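Local coordinates for protein calreticulin, putative,Calreticulin, putative (Trypanosoma cruzi, PDB 5HCF) that probably acts as a lectin-like chaperone that binds both carbohydrates and peptides, at residues N118-I123 with Y158-D163; Q171-E174 with L178-P181. All coordinates share one frame; numbering follows the deposited sequence.

Contact 1: N118-I123 with Y158-D163; sequences NRVHII and YEFFLD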
loop_
_atom_site.group_PDB
_atom_site.type_symbol
_atom_site.label_atom_id
_atom_site.label_comp_id
_atom_site.label_asym_id
_atom_site.label_seq_id
_atom_site.Cartn_x
_atom_site.Cartn_y
_atom_site.Cartn_z
ATOM N N ASN A 118 7.699 -4.855 12.981
ATOM C CA ASN A 118 6.400 -4.926 12.301
ATOM C C ASN A 118 5.703 -3.569 12.282
ATOM O O ASN A 118 5.468 -2.969 13.330
ATOM C CB ASN A 118 5.505 -5.977 12.987
ATOM C CG ASN A 118 4.125 -6.114 12.342
ATOM O OD1 ASN A 118 3.461 -5.128 12.011
ATOM N ND2 ASN A 118 3.684 -7.356 12.177
ATOM N N ARG A 119 5.360 -3.091 11.091
ATOM C CA ARG A 119 4.607 -1.847 10.972
ATOM C C ARG A 119 3.902 -1.729 9.627
ATOM O O ARG A 119 4.242 -2.424 8.664
ATOM C CB ARG A 119 5.522 -0.637 11.166
ATOM C CG ARG A 119 6.334 -0.276 9.932
ATOM C CD ARG A 119 7.091 1.023 10.142
ATOM N NE ARG A 119 6.174 2.135 10.386
ATOM C CZ ARG A 119 6.540 3.410 10.476
ATOM N NH1 ARG A 119 7.814 3.755 10.334
ATOM N NH2 ARG A 119 5.626 4.342 10.702
ATOM N N VAL A 120 2.919 -0.836 9.569
ATOM C CA VAL A 120 2.302 -0.469 8.302
ATOM C C VAL A 120 2.943 0.813 7.795
ATOM O O VAL A 120 2.896 1.841 8.461
ATOM C CB VAL A 120 0.776 -0.281 8.441
ATOM C CG1 VAL A 120 0.159 0.091 7.100
ATOM C CG2 VAL A 120 0.131 -1.544 9.019
ATOM N N HIS A 121 3.535 0.754 6.608
ATOM C CA HIS A 121 4.183 1.926 6.039
ATOM C C HIS A 121 3.164 2.883 5.469
ATOM O O HIS A 121 2.294 2.486 4.693
ATOM C CB HIS A 121 5.154 1.539 4.923
ATOM C CG HIS A 121 6.419 0.904 5.406
ATOM N ND1 HIS A 121 7.310 1.555 6.227
ATOM C CD2 HIS A 121 6.950 -0.319 5.160
ATOM C CE1 HIS A 121 8.334 0.757 6.481
ATOM N NE2 HIS A 121 8.139 -0.383 5.844
ATOM N N ILE A 122 3.272 4.146 5.862
ATOM C CA ILE A 122 2.597 5.211 5.141
ATOM C C ILE A 122 3.617 6.314 4.918
ATOM O O ILE A 122 3.745 7.225 5.736
ATOM C CB ILE A 122 1.380 5.758 5.889
ATOM C CG1 ILE A 122 0.422 4.625 6.255
ATOM C CG2 ILE A 122 0.672 6.798 5.029
ATOM C CD1 ILE A 122 -0.817 5.090 6.967
ATOM N N ILE A 123 4.344 6.217 3.809
ATOM C CA ILE A 123 5.458 7.120 3.542
ATOM C C ILE A 123 5.116 8.074 2.405
ATOM O O ILE A 123 4.808 7.651 1.287
ATOM C CB ILE A 123 6.744 6.342 3.193
ATOM C CG1 ILE A 123 7.093 5.358 4.312
ATOM C CG2 ILE A 123 7.900 7.296 2.945
ATOM C CD1 ILE A 123 8.398 4.625 4.100
ATOM N N TYR A 158 -6.502 12.594 7.134
ATOM C CA TYR A 158 -6.343 11.262 6.563
ATOM C C TYR A 158 -6.999 10.205 7.445
ATOM O O TYR A 158 -7.310 10.451 8.613
ATOM C CB TYR A 158 -4.868 10.925 6.371
ATOM C CG TYR A 158 -4.171 10.536 7.654
ATOM C CD1 TYR A 158 -3.754 11.504 8.560
ATOM C CD2 TYR A 158 -3.943 9.202 7.968
ATOM C CE1 TYR A 158 -3.116 11.154 9.738
ATOM C CE2 TYR A 158 -3.310 8.845 9.141
ATOM C CZ TYR A 158 -2.899 9.825 10.023
ATOM O OH TYR A 158 -2.269 9.474 11.195
ATOM N N GLU A 159 -7.218 9.026 6.880
ATOM C CA GLU A 159 -7.727 7.916 7.659
ATOM C C GLU A 159 -7.226 6.595 7.091
ATOM O O GLU A 159 -7.286 6.364 5.883
ATOM C CB GLU A 159 -9.256 7.951 7.699
ATOM C CG GLU A 159 -9.874 6.997 8.716
ATOM C CD GLU A 159 -11.326 7.315 8.996
ATOM O OE1 GLU A 159 -11.889 8.185 8.295
ATOM O OE2 GLU A 159 -11.904 6.703 9.919
ATOM N N PHE A 160 -6.743 5.726 7.975
ATOM C CA PHE A 160 -6.213 4.430 7.570
ATOM C C PHE A 160 -7.120 3.296 8.041
ATOM O O PHE A 160 -7.464 3.208 9.220
ATOM C CB PHE A 160 -4.799 4.233 8.121
ATOM C CG PHE A 160 -4.332 2.809 8.080
ATOM C CD1 PHE A 160 -4.190 2.148 6.871
ATOM C CD2 PHE A 160 -4.050 2.123 9.250
ATOM C CE1 PHE A 160 -3.769 0.833 6.829
ATOM C CE2 PHE A 160 -3.625 0.807 9.215
ATOM C CZ PHE A 160 -3.488 0.162 8.002
ATOM N N PHE A 161 -7.495 2.422 7.114
ATOM C CA PHE A 161 -8.370 1.303 7.428
ATOM C C PHE A 161 -7.640 -0.015 7.260
ATOM O O PHE A 161 -6.957 -0.235 6.260
ATOM C CB PHE A 161 -9.612 1.324 6.533
ATOM C CG PHE A 161 -10.431 2.571 6.664
ATOM C CD1 PHE A 161 -10.048 3.740 6.023
ATOM C CD2 PHE A 161 -11.593 2.575 7.421
ATOM C CE1 PHE A 161 -10.796 4.890 6.147
ATOM C CE2 PHE A 161 -12.351 3.721 7.544
ATOM C CZ PHE A 161 -11.952 4.880 6.906
ATOM N N LEU A 162 -7.792 -0.896 8.241
ATOM C CA LEU A 162 -7.281 -2.252 8.125
ATOM C C LEU A 162 -8.464 -3.209 8.175
ATOM O O LEU A 162 -9.253 -3.176 9.119
ATOM C CB LEU A 162 -6.274 -2.553 9.237
ATOM C CG LEU A 162 -5.365 -3.765 9.025
ATOM C CD1 LEU A 162 -3.979 -3.463 9.577
ATOM C CD2 LEU A 162 -5.943 -5.007 9.673
ATOM N N ASP A 163 -8.592 -4.040 7.145
ATOM C CA ASP A 163 -9.722 -4.958 7.015
ATOM C C ASP A 163 -11.064 -4.240 7.111
ATOM O O ASP A 163 -12.012 -4.755 7.698
ATOM C CB ASP A 163 -9.647 -6.052 8.078
ATOM C CG ASP A 163 -8.406 -6.898 7.952
ATOM O OD1 ASP A 163 -7.849 -6.970 6.836
ATOM O OD2 ASP A 163 -7.986 -7.488 8.965
#

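Contact 2: Q171-E174 with L178-P181; sequences QLEE and LLLP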
loop_
_atom_site.group_PDB
_atom_site.type_symbol
_atom_site.label_atom_id
_atom_site.label_comp_id
_atom_site.label_asym_id
_atom_site.label_seq_id
_atom_site.Cartn_x
_atom_site.Cartn_y
_atom_site.Cartn_z
ATOM N N GLN A 171 -4.319 14.308 11.307
ATOM C CA GLN A 171 -3.932 15.379 10.398
ATOM C C GLN A 171 -2.542 15.118 9.828
ATOM O O GLN A 171 -1.629 14.747 10.569
ATOM C CB GLN A 171 -3.950 16.729 11.125
ATOM C CG GLN A 171 -5.228 17.043 11.906
ATOM C CD GLN A 171 -6.503 16.773 11.132
ATOM O OE1 GLN A 171 -6.679 17.251 10.012
ATOM N NE2 GLN A 171 -7.413 16.017 11.739
ATOM N N LEU A 172 -2.376 15.323 8.522
ATOM C CA LEU A 172 -1.083 15.115 7.864
ATOM C C LEU A 172 0.028 15.933 8.507
ATOM O O LEU A 172 1.136 15.443 8.718
ATOM C CB LEU A 172 -1.166 15.472 6.381
ATOM C CG LEU A 172 -1.980 14.558 5.472
ATOM C CD1 LEU A 172 -2.085 15.180 4.090
ATOM C CD2 LEU A 172 -1.336 13.185 5.392
ATOM N N GLU A 173 -0.289 17.182 8.821
ATOM C CA GLU A 173 0.673 18.112 9.396
ATOM C C GLU A 173 1.157 17.661 10.775
ATOM O O GLU A 173 2.299 17.924 11.160
ATOM C CB GLU A 173 0.049 19.509 9.483
ATOM C CG GLU A 173 1.001 20.600 9.915
ATOM C CD GLU A 173 0.328 21.956 9.968
ATOM O OE1 GLU A 173 0.735 22.794 10.802
ATOM O OE2 GLU A 173 -0.615 22.181 9.179
ATOM N N GLU A 174 0.283 16.981 11.510
ATOM C CA GLU A 174 0.580 16.565 12.875
ATOM C C GLU A 174 1.207 15.165 12.972
ATOM O O GLU A 174 2.054 14.921 13.830
ATOM C CB GLU A 174 -0.699 16.636 13.714
ATOM C CG GLU A 174 -1.309 18.048 13.800
ATOM C CD GLU A 174 -2.616 18.094 14.583
ATOM O OE1 GLU A 174 -3.275 17.043 14.723
ATOM O OE2 GLU A 174 -2.990 19.181 15.062
ATOM N N LEU A 178 6.270 17.251 8.134
ATOM C CA LEU A 178 6.220 17.872 6.819
ATOM C C LEU A 178 6.630 19.329 6.867
ATOM O O LEU A 178 7.408 19.786 6.030
ATOM C CB LEU A 178 4.819 17.751 6.219
ATOM C CG LEU A 178 4.282 16.325 6.114
ATOM C CD1 LEU A 178 2.852 16.298 5.578
ATOM C CD2 LEU A 178 5.212 15.493 5.242
ATOM N N LEU A 179 6.116 20.056 7.852
ATOM C CA LEU A 179 6.325 21.498 7.909
ATOM C C LEU A 179 7.239 21.907 9.058
ATOM O O LEU A 179 7.572 21.094 9.927
ATOM C CB LEU A 179 4.979 22.213 8.023
ATOM C CG LEU A 179 3.992 21.957 6.880
ATOM C CD1 LEU A 179 2.676 22.655 7.142
ATOM C CD2 LEU A 179 4.572 22.399 5.538
ATOM N N LEU A 180 7.651 23.171 9.039
ATOM C CA LEU A 180 8.456 23.748 10.107
ATOM C C LEU A 180 7.639 23.854 11.389
ATOM O O LEU A 180 6.417 23.725 11.359
ATOM C CB LEU A 180 8.974 25.128 9.696
ATOM C CG LEU A 180 9.963 25.186 8.527
ATOM C CD1 LEU A 180 10.265 26.633 8.148
ATOM C CD2 LEU A 180 11.244 24.441 8.866
ATOM N N PRO A 181 8.309 24.103 12.522
ATOM C CA PRO A 181 7.597 24.296 13.790
ATOM C C PRO A 181 6.832 25.614 13.807
ATOM O O PRO A 181 7.343 26.626 13.321
ATOM C CB PRO A 181 8.721 24.308 14.838
ATOM C CG PRO A 181 9.932 23.762 14.138
ATOM C CD PRO A 181 9.769 24.130 12.697
#

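Contact 1: N118-I123 with Y158-D163
Phe160 reaches out from one sheet of the domain to meet Val120 and Ile122 on the other, a contact across the hydrophobic core of the legume lectin-type beta sandwich. The facing segments, 118-123 and 158-163, run in roughly opposite directions, and no hydrogen bond joins them. Their backbones stand a full sheet-to-sheet spacing apart, 9.2 Å between the CA atoms of Ile122 and Phe160, and side chains span the gap.

Along Phe160 the neighbours change from isoleucine to valine. CB lies 4.2 Å from Ile122 CD1, the end of an extended isoleucine arm, and the same methyl is still near the root of the ring, 4.3 Å from Phe160 CG. Because CG is anti to the backbone N (chi1 164°), the ring is carried across the interior, and its far end arrives at Val120 from the opposite direction. There CE1 is 4.0 Å from Val120 CG1. Ile122 CD1 and Val120 CG1 both approach the ring obliquely, so this is aliphatic-aromatic packing without a regular stack.

The three touching residues are all buried. Within its own sheet Phe160 is flanked by Tyr148 of strand 145-152 and Lys167 of strand 165-171. Near one end of the contact Tyr158 sets its ring edge-to-face with Trp176, whose NE1 hydrogen-bonds to Ile122 O.

At the tip of the phenylalanine, CZ meets both branches of the valine, lying 3.8 Å from Val120 CG1 and 4.1 Å from Val120 CG2.

Contact 2: Q171-E174 with L178-P181
Glu173 and Leu179 are brought together by two differently turned first torsions: the glutamate has CG anti to its own N (chi1 -173°) and stays extended to its carboxylate, whereas the leucine has CG anti to its carbonyl carbon (chi1 -59°). With these torsions the two side chains cross at about a right angle. Leu179 CD1 settles over the flat carboxyl end of Glu173, 3.7 Å from CD, with OE2 of the same glutamate 3.9 Å from that methyl. It also reaches back to the aliphatic part, 3.8 Å from Glu173 CG.

This contact with a methyl leaves the charge to be met by another group, and Glu173 OE1 forms a salt bridge with Arg182, just beyond 178-181. The glutamate thus meets the following chain twice, its CG and carboxyl carbon touching the leucine methyl and its OE1 pairing with Arg182.

Leu178 makes the second point of contact, deeper in the protein. Its CD1 packs against the helix backbone, 3.7 Å from Leu172 O, and touches the side chain of Leu172 at CB, 4.2 Å away. Tyr126 of strand 117-126 touches both Leu178 and Leu179, and Leu124 of the same strand lies against Leu172.

Gln171 occupies the N-cap position of the short helix, with a weak backbone hydrogen bond, 3.1 Å from Glu174 N to Gln171 O. The whole is a single helical turn at the end of a beta hairpin, with the chain folding back over it into the long loop before strand 208-217, probably near the place where full-length calreticulins insert their arm-like P-domain, which this globular domain lacks.

How the contacts relate
The two contacts follow one another along the chain, and their centres lie about 18 Å apart. Contact 1 is in the interior, about 8 Å from the centre of the chain, while contact 2 lies towards the periphery, about 22 Å from it. They meet through Tyr158 of contact 1, whose CE1 is 3.7 Å from Gln171 N and whose CD1 is 4.1 Å from Leu172 N. The beta hairpin of strands 157-162 and 165-171 brings these residues side by side. Strand 117-126 serves both: its earlier part carries Val120 and Ile122, and its later part, through Leu124 and Tyr126, touches Leu172, Leu178 and Leu179.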